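Local coordinates for protein oxidoreductase (PDB 3HJ9) that binds flavin mononucleotide and probably works as an oxidoreductase of the nitroreductase family, with two chains in its assembly, at residues 179-193 with 203-215. Sequence-based numbering, arbitrary orientation.
With FMN (flavin mononucleotide), chain C.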
ATOM      1  N   GLY A 179      15.520   5.021 -10.462  1.00 20.04           N
ATOM      2  CA  GLY A 179      15.316   5.852 -11.650  1.00 19.93           C
ATOM      3  C   GLY A 179      14.335   5.296 -12.675  1.00 19.57           C
ATOM      4  O   GLY A 179      14.469   5.569 -13.870  1.00 18.59           O
ATOM      5  N   LEU A 180      13.343   4.541 -12.212  1.00 18.39           N
ATOM      6  CA  LEU A 180      12.339   3.939 -13.073  1.00 20.52           C
ATOM      7  C   LEU A 180      10.979   4.611 -12.825  1.00 21.33           C
ATOM      8  O   LEU A 180      10.724   5.158 -11.752  1.00 21.94           O
ATOM      9  CB  LEU A 180      12.211   2.439 -12.775  1.00 21.37           C
ATOM     10  CG  LEU A 180      13.368   1.490 -13.094  1.00 22.35           C
ATOM     11  CD1 LEU A 180      13.066   0.072 -12.571  1.00 21.64           C
ATOM     12  CD2 LEU A 180      13.620   1.469 -14.622  1.00 22.30           C
ATOM     13  N   GLY A 181      10.122   4.569 -13.838  1.00 20.96           N
ATOM     14  CA  GLY A 181       8.747   5.036 -13.738  1.00 19.75           C
ATOM     15  C   GLY A 181       7.849   3.865 -13.362  1.00 20.20           C
ATOM     16  O   GLY A 181       8.174   2.690 -13.650  1.00 21.27           O
ATOM     17  N   ALA A 182       6.713   4.186 -12.734  1.00 19.57           N
ATOM     18  CA  ALA A 182       5.690   3.229 -12.352  1.00 18.50           C
ATOM     19  C   ALA A 182       4.295   3.901 -12.299  1.00 18.81           C
ATOM     20  O   ALA A 182       4.208   5.118 -12.089  1.00 16.22           O
ATOM     21  CB  ALA A 182       6.038   2.574 -10.968  1.00 16.87           C
ATOM     22  N   VAL A 183       3.228   3.119 -12.517  1.00 17.51           N
ATOM     23  CA  VAL A 183       1.835   3.612 -12.315  1.00 17.84           C
ATOM     24  C   VAL A 183       0.969   2.417 -11.958  1.00 19.49           C
ATOM     25  O   VAL A 183       0.975   1.416 -12.696  1.00 18.43           O
ATOM     26  CB  VAL A 183       1.290   4.426 -13.499  1.00 17.46           C
ATOM     27  CG1 VAL A 183       1.225   3.591 -14.769  1.00 17.16           C
ATOM     28  CG2 VAL A 183      -0.129   5.047 -13.175  1.00 15.32           C
ATOM     29  N   VAL A 184       0.370   2.448 -10.759  1.00 20.15           N
ATOM     30  CA  VAL A 184      -0.562   1.428 -10.317  1.00 19.23           C
ATOM     31  C   VAL A 184      -1.891   1.705 -11.067  1.00 19.80           C
ATOM     32  O   VAL A 184      -2.251   2.874 -11.336  1.00 19.76           O
ATOM     33  CB  VAL A 184      -0.734   1.394  -8.754  1.00 20.51           C
ATOM     34  CG1 VAL A 184      -1.429   2.667  -8.212  1.00 20.04           C
ATOM     35  CG2 VAL A 184      -1.500   0.122  -8.364  1.00 20.40           C
ATOM     36  N   ARG A 185      -2.567   0.636 -11.488  1.00 18.56           N
ATOM     37  CA  ARG A 185      -3.818   0.731 -12.260  1.00 18.99           C
ATOM     38  C   ARG A 185      -4.830  -0.230 -11.671  1.00 19.61           C
ATOM     39  O   ARG A 185      -4.549  -1.434 -11.529  1.00 20.49           O
ATOM     40  CB  ARG A 185      -3.584   0.448 -13.734  1.00 18.63           C
ATOM     41  CG  ARG A 185      -2.356   1.160 -14.291  1.00 18.59           C
ATOM     42  CD  ARG A 185      -1.884   0.544 -15.570  1.00 19.51           C
ATOM     43  NE  ARG A 185      -2.753   0.800 -16.697  1.00 18.18           N
ATOM     44  CZ  ARG A 185      -2.553   0.300 -17.918  1.00 19.02           C
ATOM     45  NH1 ARG A 185      -1.510  -0.484 -18.176  1.00 19.21           N
ATOM     46  NH2 ARG A 185      -3.385   0.588 -18.897  1.00 19.25           N
ATOM     47  N   GLY A 186      -5.975   0.321 -11.307  1.00 19.09           N
ATOM     48  CA  GLY A 186      -7.090  -0.386 -10.692  1.00 20.20           C
ATOM     49  C   GLY A 186      -8.266  -0.541 -11.605  1.00 19.26           C
ATOM     50  O   GLY A 186      -9.181  -1.269 -11.274  1.00 20.21           O
ATOM     51  N   TRP A 187      -8.282   0.194 -12.716  1.00 18.58           N
ATOM     52  CA  TRP A 187      -9.292   0.025 -13.739  1.00 18.11           C
ATOM     53  C   TRP A 187      -8.951  -1.228 -14.526  1.00 18.46           C
ATOM     54  O   TRP A 187      -8.289  -1.159 -15.579  1.00 20.38           O
ATOM     55  CB  TRP A 187      -9.379   1.241 -14.652  1.00 16.62           C
ATOM     56  CG  TRP A 187     -10.248   2.287 -14.096  1.00 16.02           C
ATOM     57  CD1 TRP A 187      -9.905   3.291 -13.250  1.00 15.45           C
ATOM     58  CD2 TRP A 187     -11.641   2.425 -14.359  1.00 15.42           C
ATOM     59  NE1 TRP A 187     -11.005   4.085 -12.999  1.00 15.99           N
ATOM     60  CE2 TRP A 187     -12.085   3.575 -13.669  1.00 15.24           C
ATOM     61  CE3 TRP A 187     -12.551   1.709 -15.147  1.00 15.87           C
ATOM     62  CZ2 TRP A 187     -13.405   4.001 -13.704  1.00 15.58           C
ATOM     63  CZ3 TRP A 187     -13.891   2.145 -15.194  1.00 15.31           C
ATOM     64  CH2 TRP A 187     -14.293   3.283 -14.492  1.00 15.83           C
ATOM     65  N   LEU A 188      -9.426  -2.360 -13.998  1.00 18.25           N
ATOM     66  CA  LEU A 188      -9.218  -3.686 -14.584  1.00 18.30           C
ATOM     67  C   LEU A 188     -10.540  -4.338 -14.921  1.00 18.09           C
ATOM     68  O   LEU A 188     -11.441  -4.304 -14.100  1.00 18.94           O
ATOM     69  CB  LEU A 188      -8.475  -4.618 -13.593  1.00 18.25           C
ATOM     70  CG  LEU A 188      -7.099  -4.213 -13.043  1.00 18.87           C
ATOM     71  CD1 LEU A 188      -6.514  -5.432 -12.243  1.00 17.62           C
ATOM     72  CD2 LEU A 188      -6.140  -3.771 -14.148  1.00 18.40           C
ATOM     73  N   ASN A 189     -10.668  -4.868 -16.145  1.00 16.97           N
ATOM     74  CA  ASN A 189     -11.757  -5.769 -16.499  1.00 16.62           C
ATOM     75  C   ASN A 189     -11.239  -7.100 -15.917  1.00 16.69           C
ATOM     76  O   ASN A 189     -10.506  -7.862 -16.578  1.00 15.60           O
ATOM     77  CB  ASN A 189     -11.998  -5.812 -18.020  1.00 17.67           C
ATOM     78  CG  ASN A 189     -13.199  -6.671 -18.391  1.00 17.14           C
ATOM     79  OD1 ASN A 189     -13.528  -7.640 -17.673  1.00 18.66           O
ATOM     80  ND2 ASN A 189     -13.887  -6.303 -19.468  1.00 13.83           N
ATOM     81  N   ARG A 190     -11.598  -7.356 -14.654  1.00 14.60           N
ATOM     82  CA  ARG A 190     -10.991  -8.467 -13.912  1.00 15.63           C
ATOM     83  C   ARG A 190     -11.245  -9.836 -14.539  1.00 14.75           C
ATOM     84  O   ARG A 190     -10.317 -10.628 -14.679  1.00 14.91           O
ATOM     85  CB  ARG A 190     -11.428  -8.460 -12.434  1.00 15.67           C
ATOM     86  CG  ARG A 190     -11.089  -7.196 -11.724  1.00 16.35           C
ATOM     87  CD  ARG A 190     -11.541  -7.272 -10.316  1.00 16.83           C
ATOM     88  NE  ARG A 190     -11.112  -6.124  -9.548  1.00 18.94           N
ATOM     89  CZ  ARG A 190     -11.334  -5.964  -8.239  1.00 21.11           C
ATOM     90  NH1 ARG A 190     -12.000  -6.879  -7.544  1.00 21.27           N
ATOM     91  NH2 ARG A 190     -10.887  -4.874  -7.610  1.00 21.41           N
ATOM     92  N   ARG A 191     -12.476 -10.088 -14.952  1.00 15.60           N
ATOM     93  CA  ARG A 191     -12.807 -11.367 -15.585  1.00 17.94           C
ATOM     94  C   ARG A 191     -12.122 -11.602 -16.940  1.00 17.20           C
ATOM     95  O   ARG A 191     -11.663 -12.729 -17.228  1.00 16.01           O
ATOM     96  CB  ARG A 191     -14.317 -11.540 -15.707  1.00 20.32           C
ATOM     97  CG  ARG A 191     -15.013 -11.681 -14.352  1.00 22.80           C
ATOM     98  CD  ARG A 191     -16.488 -11.799 -14.586  1.00 25.04           C
ATOM     99  NE  ARG A 191     -16.803 -13.002 -15.365  1.00 26.75           N
ATOM    100  CZ  ARG A 191     -17.896 -13.207 -16.096  1.00 26.67           C
ATOM    101  NH1 ARG A 191     -18.865 -12.285 -16.215  1.00 27.52           N
ATOM    102  NH2 ARG A 191     -18.015 -14.367 -16.736  1.00 27.97           N
ATOM    103  N   GLN A 192     -12.062 -10.553 -17.758  1.00 16.18           N
ATOM    104  CA  GLN A 192     -11.388 -10.621 -19.049  1.00 17.24           C
ATOM    105  C   GLN A 192      -9.878 -10.874 -18.857  1.00 16.30           C
ATOM    106  O   GLN A 192      -9.303 -11.731 -19.521  1.00 17.29           O
ATOM    107  CB  GLN A 192     -11.628  -9.334 -19.801  1.00 18.22           C
ATOM    108  CG  GLN A 192     -11.004  -9.214 -21.149  1.00 20.87           C
ATOM    109  CD  GLN A 192     -11.447  -7.937 -21.806  1.00 21.93           C
ATOM    110  OE1 GLN A 192     -12.537  -7.888 -22.376  1.00 24.39           O
ATOM    111  NE2 GLN A 192     -10.622  -6.893 -21.724  1.00 21.70           N
ATOM    112  N   LEU A 193      -9.260 -10.119 -17.961  1.00 16.54           N
ATOM    113  CA  LEU A 193      -7.846 -10.266 -17.670  1.00 17.47           C
ATOM    114  C   LEU A 193      -7.560 -11.646 -17.046  1.00 17.26           C
ATOM    115  O   LEU A 193      -6.577 -12.265 -17.414  1.00 17.63           O
ATOM    116  CB  LEU A 193      -7.307  -9.139 -16.775  1.00 17.98           C
ATOM    117  CG  LEU A 193      -5.781  -9.117 -16.514  1.00 18.47           C
ATOM    118  CD1 LEU A 193      -5.015  -9.107 -17.859  1.00 19.70           C
ATOM    119  CD2 LEU A 193      -5.399  -7.913 -15.653  1.00 18.57           C
ATOM    120  N   GLU A 203      -8.920 -17.139  -8.290  1.00 19.09           N
ATOM    121  CA  GLU A 203      -7.883 -16.111  -8.448  1.00 19.47           C
ATOM    122  C   GLU A 203      -8.435 -14.884  -9.141  1.00 18.82           C
ATOM    123  O   GLU A 203      -8.932 -14.989 -10.241  1.00 20.18           O
ATOM    124  CB  GLU A 203      -6.700 -16.672  -9.241  1.00 20.38           C
ATOM    125  CG  GLU A 203      -5.902 -17.671  -8.431  1.00 22.64           C
ATOM    126  CD  GLU A 203      -4.892 -18.499  -9.221  1.00 24.69           C
ATOM    127  OE1 GLU A 203      -4.980 -18.611 -10.480  1.00 26.38           O
ATOM    128  OE2 GLU A 203      -4.005 -19.088  -8.551  1.00 27.08           O
ATOM    129  N   GLU A 204      -8.295 -13.719  -8.523  1.00 18.81           N
ATOM    130  CA  GLU A 204      -8.873 -12.470  -9.029  1.00 19.25           C
ATOM    131  C   GLU A 204      -7.816 -11.368  -9.147  1.00 19.28           C
ATOM    132  O   GLU A 204      -7.212 -11.019  -8.136  1.00 15.15           O
ATOM    133  CB  GLU A 204      -9.967 -11.999  -8.066  1.00 19.67           C
ATOM    134  CG  GLU A 204     -10.610 -10.659  -8.457  1.00 21.00           C
ATOM    135  CD  GLU A 204     -11.741 -10.240  -7.548  1.00 21.90           C
ATOM    136  OE1 GLU A 204     -11.554 -10.364  -6.314  1.00 22.89           O
ATOM    137  OE2 GLU A 204     -12.775  -9.730  -8.077  1.00 21.76           O
ATOM    138  N   PRO A 205      -7.586 -10.826 -10.370  1.00 18.01           N
ATOM    139  CA  PRO A 205      -6.699  -9.665 -10.498  1.00 18.43           C
ATOM    140  C   PRO A 205      -7.297  -8.472  -9.751  1.00 18.85           C
ATOM    141  O   PRO A 205      -8.491  -8.219  -9.922  1.00 18.90           O
ATOM    142  CB  PRO A 205      -6.674  -9.367 -12.015  1.00 18.14           C
ATOM    143  CG  PRO A 205      -7.348 -10.497 -12.686  1.00 18.94           C
ATOM    144  CD  PRO A 205      -8.115 -11.290 -11.674  1.00 18.99           C
ATOM    145  N   ILE A 206      -6.498  -7.800  -8.917  1.00 19.35           N
ATOM    146  CA  ILE A 206      -6.946  -6.661  -8.096  1.00 21.25           C
ATOM    147  C   ILE A 206      -6.388  -5.330  -8.607  1.00 21.34           C
ATOM    148  O   ILE A 206      -7.089  -4.352  -8.659  1.00 23.07           O
ATOM    149  CB  ILE A 206      -6.510  -6.828  -6.575  1.00 21.89           C
ATOM    150  CG1 ILE A 206      -7.084  -8.103  -5.970  1.00 23.35           C
ATOM    151  CG2 ILE A 206      -7.081  -5.708  -5.712  1.00 24.09           C
ATOM    152  CD1 ILE A 206      -8.670  -8.216  -6.126  1.00 21.97           C
ATOM    153  N   LEU A 207      -5.089  -5.296  -8.864  1.00 22.44           N
ATOM    154  CA  LEU A 207      -4.384  -4.135  -9.397  1.00 22.49           C
ATOM    155  C   LEU A 207      -3.307  -4.593 -10.346  1.00 22.47           C
ATOM    156  O   LEU A 207      -2.814  -5.721 -10.228  1.00 22.76           O
ATOM    157  CB  LEU A 207      -3.655  -3.379  -8.268  1.00 21.52           C
ATOM    158  CG  LEU A 207      -4.404  -2.744  -7.119  1.00 21.23           C
ATOM    159  CD1 LEU A 207      -3.380  -2.300  -6.028  1.00 18.24           C
ATOM    160  CD2 LEU A 207      -5.287  -1.570  -7.606  1.00 18.63           C
ATOM    161  N   SER A 208      -2.974  -3.748 -11.310  1.00 23.64           N
ATOM    162  CA  SER A 208      -1.790  -3.968 -12.132  1.00 24.76           C
ATOM    163  C   SER A 208      -0.852  -2.756 -11.917  1.00 24.03           C
ATOM    164  O   SER A 208      -1.236  -1.742 -11.295  1.00 24.04           O
ATOM    165  CB  SER A 208      -2.123  -4.183 -13.603  1.00 25.67           C
ATOM    166  OG  SER A 208      -2.729  -3.029 -14.101  1.00 29.90           O
ATOM    167  N   GLN A 209       0.388  -2.882 -12.376  1.00 22.93           N
ATOM    168  CA  GLN A 209       1.347  -1.766 -12.281  1.00 21.02           C
ATOM    169  C   GLN A 209       2.312  -1.815 -13.435  1.00 20.25           C
ATOM    170  O   GLN A 209       3.038  -2.814 -13.613  1.00 19.36           O
ATOM    171  CB  GLN A 209       2.069  -1.824 -10.956  1.00 21.49           C
ATOM    172  CG  GLN A 209       2.873  -0.570 -10.543  1.00 21.37           C
ATOM    173  CD  GLN A 209       3.459  -0.753  -9.128  1.00 22.34           C
ATOM    174  OE1 GLN A 209       3.652  -1.898  -8.692  1.00 21.54           O
ATOM    175  NE2 GLN A 209       3.718   0.351  -8.404  1.00 22.34           N
ATOM    176  N   THR A 210       2.310  -0.738 -14.217  1.00 19.69           N
ATOM    177  CA  THR A 210       3.104  -0.650 -15.441  1.00 19.49           C
ATOM    178  C   THR A 210       4.425   0.005 -15.081  1.00 19.81           C
ATOM    179  O   THR A 210       4.416   1.070 -14.499  1.00 19.83           O
ATOM    180  CB  THR A 210       2.327   0.109 -16.479  1.00 18.69           C
ATOM    181  OG1 THR A 210       1.135  -0.635 -16.699  1.00 19.34           O
ATOM    182  CG2 THR A 210       3.079   0.260 -17.772  1.00 17.56           C
ATOM    183  N   ILE A 211       5.538  -0.660 -15.416  1.00 18.89           N
ATOM    184  CA  ILE A 211       6.876  -0.231 -15.012  1.00 19.69           C
ATOM    185  C   ILE A 211       7.871  -0.197 -16.164  1.00 19.64           C
ATOM    186  O   ILE A 211       7.851  -1.059 -17.046  1.00 18.76           O
ATOM    187  CB  ILE A 211       7.379  -1.169 -13.862  1.00 20.26           C
ATOM    188  CG1 ILE A 211       6.524  -0.956 -12.607  1.00 21.17           C
ATOM    189  CG2 ILE A 211       8.892  -0.952 -13.546  1.00 20.14           C
ATOM    190  CD1 ILE A 211       6.814  -1.876 -11.447  1.00 21.04           C
ATOM    191  N   GLY A 212       8.708   0.835 -16.156  1.00 19.58           N
ATOM    192  CA  GLY A 212       9.809   0.995 -17.085  1.00 20.23           C
ATOM    193  C   GLY A 212      10.561   2.299 -16.880  1.00 21.43           C
ATOM    194  O   GLY A 212      10.219   3.078 -15.966  1.00 21.63           O
ATOM    195  N   ARG A 213      11.597   2.537 -17.689  1.00 21.99           N
ATOM    196  CA  ARG A 213      12.259   3.834 -17.687  1.00 24.39           C
ATOM    197  C   ARG A 213      11.265   4.833 -18.254  1.00 22.59           C
ATOM    198  O   ARG A 213      10.557   4.525 -19.206  1.00 22.13           O
ATOM    199  CB  ARG A 213      13.575   3.867 -18.495  1.00 27.81           C
ATOM    200  CG  ARG A 213      14.797   3.591 -17.638  1.00 32.30           C
ATOM    201  CD  ARG A 213      16.128   3.402 -18.378  1.00 35.10           C
ATOM    202  NE  ARG A 213      16.292   2.048 -18.941  1.00 38.38           N
ATOM    203  CZ  ARG A 213      16.520   0.904 -18.245  1.00 41.06           C
ATOM    204  NH1 ARG A 213      16.570   0.859 -16.880  1.00 41.41           N
ATOM    205  NH2 ARG A 213      16.666  -0.246 -18.923  1.00 40.91           N
ATOM    206  N   ALA A 214      11.223   6.023 -17.659  1.00 22.61           N
ATOM    207  CA  ALA A 214      10.360   7.112 -18.118  1.00 22.95           C
ATOM    208  C   ALA A 214      10.797   7.511 -19.520  1.00 23.45           C
ATOM    209  O   ALA A 214      11.975   7.433 -19.816  1.00 22.33           O
ATOM    210  CB  ALA A 214      10.442   8.325 -17.160  1.00 22.17           C
ATOM    211  N   ALA A 215       9.848   7.917 -20.368  1.00 25.92           N
ATOM    212  CA  ALA A 215      10.134   8.365 -21.755  1.00 28.55           C
ATOM    213  C   ALA A 215      11.089   9.563 -21.790  1.00 32.14           C
ATOM    214  O   ALA A 215      11.128  10.349 -20.850  1.00 32.68           O
ATOM    215  CB  ALA A 215       8.852   8.694 -22.491  1.00 27.55           C
TER
HETATM  216  N1  FMN C 300      -3.787   5.603 -12.841  1.00 21.46           N
HETATM  217  C2  FMN C 300      -4.167   5.248 -14.122  1.00 23.43           C
HETATM  218  O2  FMN C 300      -3.678   5.824 -15.097  1.00 24.15           O
HETATM  219  N3  FMN C 300      -5.091   4.221 -14.297  1.00 24.40           N
HETATM  220  C4  FMN C 300      -5.664   3.580 -13.206  1.00 23.34           C
HETATM  221  O4  FMN C 300      -6.481   2.673 -13.420  1.00 23.41           O
HETATM  222  C4A FMN C 300      -5.279   3.944 -11.904  1.00 22.28           C
HETATM  223  N5  FMN C 300      -5.820   3.316 -10.799  1.00 22.79           N
HETATM  224  C5A FMN C 300      -5.382   3.625  -9.521  1.00 23.11           C
HETATM  225  C6  FMN C 300      -5.942   2.927  -8.458  1.00 23.28           C
HETATM  226  C7  FMN C 300      -5.544   3.223  -7.145  1.00 23.42           C
HETATM  227  C7M FMN C 300      -6.155   2.466  -5.999  1.00 23.65           C
HETATM  228  C8  FMN C 300      -4.602   4.229  -6.897  1.00 23.29           C
HETATM  229  C8M FMN C 300      -4.200   4.557  -5.490  1.00 21.55           C
HETATM  230  C9  FMN C 300      -4.049   4.948  -7.973  1.00 22.58           C
HETATM  231  C9A FMN C 300      -4.432   4.656  -9.302  1.00 22.01           C
HETATM  232  N10 FMN C 300      -3.907   5.306 -10.422  1.00 22.52           N
HETATM  233  C10 FMN C 300      -4.334   4.966 -11.720  1.00 22.69           C
HETATM  234  C1' FMN C 300      -2.831   6.350 -10.306  1.00 23.00           C
HETATM  235  C2' FMN C 300      -3.343   7.723  -9.963  1.00 24.34           C
HETATM  236  O2' FMN C 300      -4.011   8.300 -11.067  1.00 23.54           O
HETATM  237  C3' FMN C 300      -2.149   8.563  -9.529  1.00 25.31           C
HETATM  238  O3' FMN C 300      -1.703   8.059  -8.288  1.00 26.58           O
HETATM  239  C4' FMN C 300      -2.581  10.038  -9.420  1.00 25.85           C
HETATM  240  O4' FMN C 300      -2.599  10.549 -10.749  1.00 26.29           O
HETATM  241  C5' FMN C 300      -1.671  10.879  -8.537  1.00 25.83           C
HETATM  242  O5' FMN C 300      -0.388  10.890  -9.161  1.00 26.25           O
HETATM  243  P   FMN C 300       0.898  10.425  -8.340  1.00 27.45           P
HETATM  244  O1P FMN C 300       0.946  10.988  -6.944  1.00 25.02           O
HETATM  245  O2P FMN C 300       0.867   8.911  -8.239  1.00 25.37           O
HETATM  246  O3P FMN C 300       2.124  10.897  -9.123  1.00 25.80           O
HETATM  247  O   HOH W   1      12.838   6.793 -15.548  1.00 26.25           O
HETATM  248  O   HOH W   2      -9.433  -3.483  -9.675  1.00 21.48           O
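Arg190 NH1 meets Glu204 OE2 from above the carboxylate plane at 3.0 Å, an unusual salt bridge in which guanidinium and carboxylate stand nearly perpendicular, 86° apart. The arginine chain, extended from CG to NE, runs past the Pro205 carbonyl to get there, and Ile206 CD1 lies over one guanidinium face. Glu157 also pairs with Arg190 NH1, His145 holds the other carboxylate oxygen of Glu204, and Arg190 NH2 reaches Thr158 of the second subunit. One water ties Arg190 NH2 to the carbonyls of Gly186 and Ile206, bridging the two segments where the ladder has ended. Before that point, strands 181-185 and 203-212 run antiparallel, joined by six backbone bonds from Gly181-Gly212 to Arg185-Ser208; Ser208 N to Arg185 O, 2.8 Å, is the straightest at 172°. Beyond the ladder, Leu188 carries the packing on: its CD1 rests on the backbone at Ile206 and its CD2 lies 3.5 Å from Ser208 OG. Arg185 bends at chi3 (72°), bringing NH1 to Thr210 OG1 at 3.0 Å, while Asp130 takes NH2 and Asp138 also binds the threonine hydroxyl. Val184 CG1 touches the flavin at C9, 3.5 Å away, and its CG2 packs on Leu207 CD1. Where the first strand gives out, Trp187 N donates to FMN O4 at 3.1 Å, with a weaker bond from Gly186 N. This is an antiparallel strand pair of the FMN-dependent nitroreductase fold, joined through helix 190-196; 181-185, the sheet's outermost strand within this chain, lines the flavin pocket beside the second subunit.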